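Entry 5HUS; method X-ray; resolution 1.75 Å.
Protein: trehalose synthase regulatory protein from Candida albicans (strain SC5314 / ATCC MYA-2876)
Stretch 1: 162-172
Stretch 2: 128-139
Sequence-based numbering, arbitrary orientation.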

# COMPACT_ATOMS: atom_id res chain seq x y z
N GLU A 162 2.41 -11.54 -26.65
CA GLU A 162 3.33 -10.57 -27.23
C GLU A 162 2.62 -9.27 -27.61
O GLU A 162 3.11 -8.18 -27.31
CB GLU A 162 4.02 -11.17 -28.46
CG GLU A 162 5.54 -11.08 -28.42
CD GLU A 162 6.13 -11.79 -27.22
OE1 GLU A 162 5.93 -13.02 -27.09
OE2 GLU A 162 6.79 -11.12 -26.40
N ARG A 163 1.48 -9.39 -28.27
CA ARG A 163 0.69 -8.22 -28.65
C ARG A 163 0.20 -7.49 -27.40
O ARG A 163 0.21 -6.25 -27.35
CB ARG A 163 -0.50 -8.63 -29.51
CG ARG A 163 -1.42 -7.47 -29.86
CD ARG A 163 -2.70 -7.95 -30.52
NE ARG A 163 -3.59 -6.83 -30.83
CZ ARG A 163 -4.77 -6.96 -31.43
NH1 ARG A 163 -5.22 -8.16 -31.78
NH2 ARG A 163 -5.50 -5.88 -31.68
N SER A 164 -0.22 -8.25 -26.40
CA SER A 164 -0.70 -7.69 -25.15
C SER A 164 0.38 -6.87 -24.46
O SER A 164 0.17 -5.70 -24.15
CB SER A 164 -1.19 -8.81 -24.23
OG SER A 164 -1.79 -8.28 -23.06
N LEU A 165 1.54 -7.49 -24.22
CA LEU A 165 2.66 -6.81 -23.59
C LEU A 165 3.11 -5.59 -24.38
O LEU A 165 3.47 -4.56 -23.80
CB LEU A 165 3.84 -7.76 -23.41
CG LEU A 165 3.70 -8.84 -22.34
CD1 LEU A 165 4.84 -9.84 -22.46
CD2 LEU A 165 3.68 -8.22 -20.96
N ASP A 166 3.09 -5.71 -25.70
CA ASP A 166 3.45 -4.60 -26.58
C ASP A 166 2.50 -3.43 -26.37
O ASP A 166 2.92 -2.29 -26.23
CB ASP A 166 3.44 -5.05 -28.04
CG ASP A 166 4.67 -5.88 -28.41
OD1 ASP A 166 5.39 -6.33 -27.50
OD2 ASP A 166 4.90 -6.09 -29.62
N THR A 167 1.20 -3.73 -26.35
CA THR A 167 0.18 -2.71 -26.18
C THR A 167 0.27 -2.05 -24.81
O THR A 167 0.13 -0.83 -24.68
CB THR A 167 -1.23 -3.28 -26.39
OG1 THR A 167 -1.36 -3.76 -27.73
CG2 THR A 167 -2.29 -2.20 -26.16
N MET A 168 0.53 -2.85 -23.78
CA MET A 168 0.66 -2.31 -22.43
C MET A 168 1.91 -1.43 -22.30
O MET A 168 1.86 -0.37 -21.67
CB MET A 168 0.68 -3.44 -21.39
CG MET A 168 -0.68 -4.10 -21.20
SD MET A 168 -0.81 -5.16 -19.74
CE MET A 168 0.19 -6.56 -20.24
N GLY A 169 3.01 -1.86 -22.90
CA GLY A 169 4.23 -1.06 -22.89
C GLY A 169 4.05 0.24 -23.64
O GLY A 169 4.56 1.29 -23.23
N GLU A 170 3.31 0.17 -24.74
CA GLU A 170 3.00 1.35 -25.54
C GLU A 170 2.16 2.34 -24.72
O GLU A 170 2.38 3.55 -24.76
CB GLU A 170 2.25 0.94 -26.81
CG GLU A 170 2.07 2.03 -27.84
CD GLU A 170 0.88 2.93 -27.54
OE1 GLU A 170 -0.16 2.41 -27.08
OE2 GLU A 170 1.00 4.15 -27.77
N THR A 171 1.21 1.79 -23.98
CA THR A 171 0.30 2.57 -23.15
C THR A 171 1.03 3.25 -22.00
O THR A 171 0.76 4.40 -21.66
CB THR A 171 -0.82 1.68 -22.59
OG1 THR A 171 -1.57 1.12 -23.69
CG2 THR A 171 -1.76 2.48 -21.70
N ILE A 172 1.98 2.53 -21.39
CA ILE A 172 2.83 3.11 -20.36
C ILE A 172 3.59 4.33 -20.88
O ILE A 172 3.64 5.37 -20.21
CB ILE A 172 3.82 2.06 -19.83
CG1 ILE A 172 3.08 1.04 -18.96
CG2 ILE A 172 4.92 2.73 -19.03
CD1 ILE A 172 3.93 -0.12 -18.53
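Stretch 2, residues 128-139: KLVESKVERLPG

Stretch 2 runs antiparallel to stretch 1. Residues 162-172 are helical throughout, with phi/psi close to -63/-43 and regular i to i-4 backbone hydrogen bonds, and the helix extends beyond the stretch in both directions. A second helix, already under way before Lys128, carries the first part of stretch 2. The N-to-C directions of the two axes differ by 159°, and their closest approach is 11.2 Å. At that spacing the contacts all involve side chains, some as short as threonine; the summed buried surface is a modest 420 Å². Two CA-CA pairs fix the register, Thr171 CA against Lys133 CA and Ser164 CA against Leu137 CA, each 7.5 Å apart.

Farther along, the backbone of stretch 2 changes course. Arg136 is at -90/-2, Leu137 is extended at -134/85 and Pro138 lies at -57/138. Gly139 adopts 99/-20, where a CB would be jammed against the carbonyl O of Pro138, so these angles by themselves call for glycine.

Leu137 has the largest covered area, 92 Å². Its CA-to-CB bond points sideways, but with chi1 t and chi2 p (-175°, 68°) the end of the side chain comes nearer to helix 162-172. Leu137 CD2 lies 3.8 Å from Thr167 CG2, and Leu137 CD1 lies 4.4 Å from Ser164 CA. The rotamer thus sets both methyls against one helical turn. Thr167, with chi1 m at -62°, directs OG1 back to its own helix, where Thr167 OG1 donates to Arg163 O at 3.0 Å; the same rotamer leaves CG2 available to the leucine.

The CA-to-CB bond of Arg163 points toward stretch 2, and the side chain is almost fully extended, with chi1, chi2 and chi3 all t (176°, -170°, 179°) and chi4 at 179°. This reach places Arg163 NE 3.7 Å from Leu137 CD1 and brings Arg163 NH2 to Arg136 O, to which it donates at 2.9 Å, but the N-H...acceptor angle of 118° makes the bond weak. Arg163 NH2 also lies 3.9 Å from Pro138 CD, a packing contact.

Toward the other end, Lys133 spans the gap. Its CA-to-CB bond points toward stretch 1; chi1 and chi2 are both m (-57°, -60°), and chi3 and chi4 are t, so a bend near the backbone is followed by a straight run to the ammonium. Lys133 NZ donates to Glu170 OE1 at 2.9 Å within a salt bridge. The CA-to-CB bond of Glu170 points sideways, and its end comes nearer through chi1 t and chi2 m (-170°, -82°). The aliphatic part of the lysine passes Thr171, with Lys133 CG 3.5 Å from Thr171 OG1. With chi1 m at -60°, Thr171 OG1 donates to Thr167 O at 2.8 Å, repeating the arrangement of Thr167 one turn earlier. Thr171 CG2 in turn approaches Leu129 CD2 at 4.4 Å, a looser contact; Leu129 is t/t (-170°, 157°), and the end of its side chain comes nearer although its CA-to-CB bond points sideways.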

# COMPACT_ATOMS: atom_id res chain seq x y z
N LYS A 128 -10.34 7.94 -20.31
CA LYS A 128 -10.62 8.01 -21.74
C LYS A 128 -9.48 7.40 -22.55
O LYS A 128 -9.71 6.62 -23.48
CB LYS A 128 -10.85 9.46 -22.15
CG LYS A 128 -11.30 9.65 -23.60
CD LYS A 128 -12.42 10.67 -23.69
CE LYS A 128 -12.71 11.04 -25.13
NZ LYS A 128 -11.54 11.70 -25.75
N LEU A 129 -8.25 7.73 -22.17
CA LEU A 129 -7.07 7.19 -22.82
C LEU A 129 -7.03 5.66 -22.70
O LEU A 129 -6.86 4.96 -23.69
CB LEU A 129 -5.81 7.82 -22.22
CG LEU A 129 -4.44 7.61 -22.88
CD1 LEU A 129 -3.50 8.73 -22.48
CD2 LEU A 129 -3.83 6.26 -22.50
N VAL A 130 -7.21 5.16 -21.48
CA VAL A 130 -7.18 3.71 -21.25
C VAL A 130 -8.31 3.01 -22.01
O VAL A 130 -8.10 1.94 -22.59
CB VAL A 130 -7.29 3.37 -19.75
CG1 VAL A 130 -7.42 1.87 -19.55
CG2 VAL A 130 -6.07 3.91 -19.01
N GLU A 131 -9.48 3.63 -22.05
CA GLU A 131 -10.63 3.02 -22.72
C GLU A 131 -10.38 2.89 -24.23
O GLU A 131 -10.81 1.91 -24.84
CB GLU A 131 -11.91 3.81 -22.45
CG GLU A 131 -12.54 3.49 -21.09
CD GLU A 131 -13.74 4.36 -20.77
OE1 GLU A 131 -13.88 5.45 -21.37
OE2 GLU A 131 -14.54 3.96 -19.90
N SER A 132 -9.66 3.84 -24.80
CA SER A 132 -9.33 3.80 -26.23
C SER A 132 -8.34 2.68 -26.54
O SER A 132 -8.33 2.15 -27.66
CB SER A 132 -8.75 5.15 -26.69
OG SER A 132 -7.42 5.33 -26.24
N LYS A 133 -7.51 2.32 -25.57
CA LYS A 133 -6.61 1.19 -25.72
C LYS A 133 -7.40 -0.11 -25.67
O LYS A 133 -7.10 -1.06 -26.40
CB LYS A 133 -5.53 1.18 -24.63
CG LYS A 133 -4.70 2.44 -24.55
CD LYS A 133 -3.96 2.71 -25.85
CE LYS A 133 -3.06 3.94 -25.72
NZ LYS A 133 -2.37 4.27 -27.00
N VAL A 134 -8.39 -0.16 -24.78
CA VAL A 134 -9.23 -1.33 -24.63
C VAL A 134 -9.91 -1.68 -25.95
O VAL A 134 -9.97 -2.85 -26.33
CB VAL A 134 -10.29 -1.13 -23.52
CG1 VAL A 134 -11.31 -2.27 -23.53
CG2 VAL A 134 -9.63 -1.02 -22.15
N GLU A 135 -10.41 -0.66 -26.64
CA GLU A 135 -11.09 -0.85 -27.92
C GLU A 135 -10.20 -1.55 -28.95
O GLU A 135 -10.66 -2.38 -29.72
CB GLU A 135 -11.56 0.49 -28.48
CG GLU A 135 -12.43 1.29 -27.53
CD GLU A 135 -12.77 2.68 -28.06
OE1 GLU A 135 -11.85 3.37 -28.55
OE2 GLU A 135 -13.95 3.06 -27.99
N ARG A 136 -8.91 -1.20 -28.95
CA ARG A 136 -7.99 -1.72 -29.96
C ARG A 136 -7.33 -3.03 -29.52
O ARG A 136 -6.56 -3.62 -30.28
CB ARG A 136 -6.92 -0.66 -30.28
CG ARG A 136 -7.51 0.68 -30.69
CD ARG A 136 -6.45 1.72 -30.99
NE ARG A 136 -5.88 1.57 -32.33
CZ ARG A 136 -5.06 2.45 -32.90
NH1 ARG A 136 -4.71 3.55 -32.25
NH2 ARG A 136 -4.60 2.23 -34.13
N LEU A 137 -7.65 -3.48 -28.31
CA LEU A 137 -7.09 -4.73 -27.79
C LEU A 137 -8.18 -5.60 -27.16
O LEU A 137 -8.40 -5.55 -25.95
CB LEU A 137 -5.98 -4.44 -26.77
CG LEU A 137 -5.20 -5.63 -26.19
CD1 LEU A 137 -4.32 -6.28 -27.25
CD2 LEU A 137 -4.36 -5.19 -25.00
N PRO A 138 -8.88 -6.39 -27.99
CA PRO A 138 -10.00 -7.21 -27.51
C PRO A 138 -9.58 -8.16 -26.39
O PRO A 138 -8.51 -8.76 -26.45
CB PRO A 138 -10.43 -7.99 -28.76
CG PRO A 138 -9.28 -7.90 -29.70
CD PRO A 138 -8.62 -6.59 -29.42
N GLY A 139 -10.44 -8.28 -25.38
CA GLY A 139 -10.14 -9.11 -24.23
C GLY A 139 -9.63 -8.29 -23.06
O GLY A 139 -9.67 -8.73 -21.91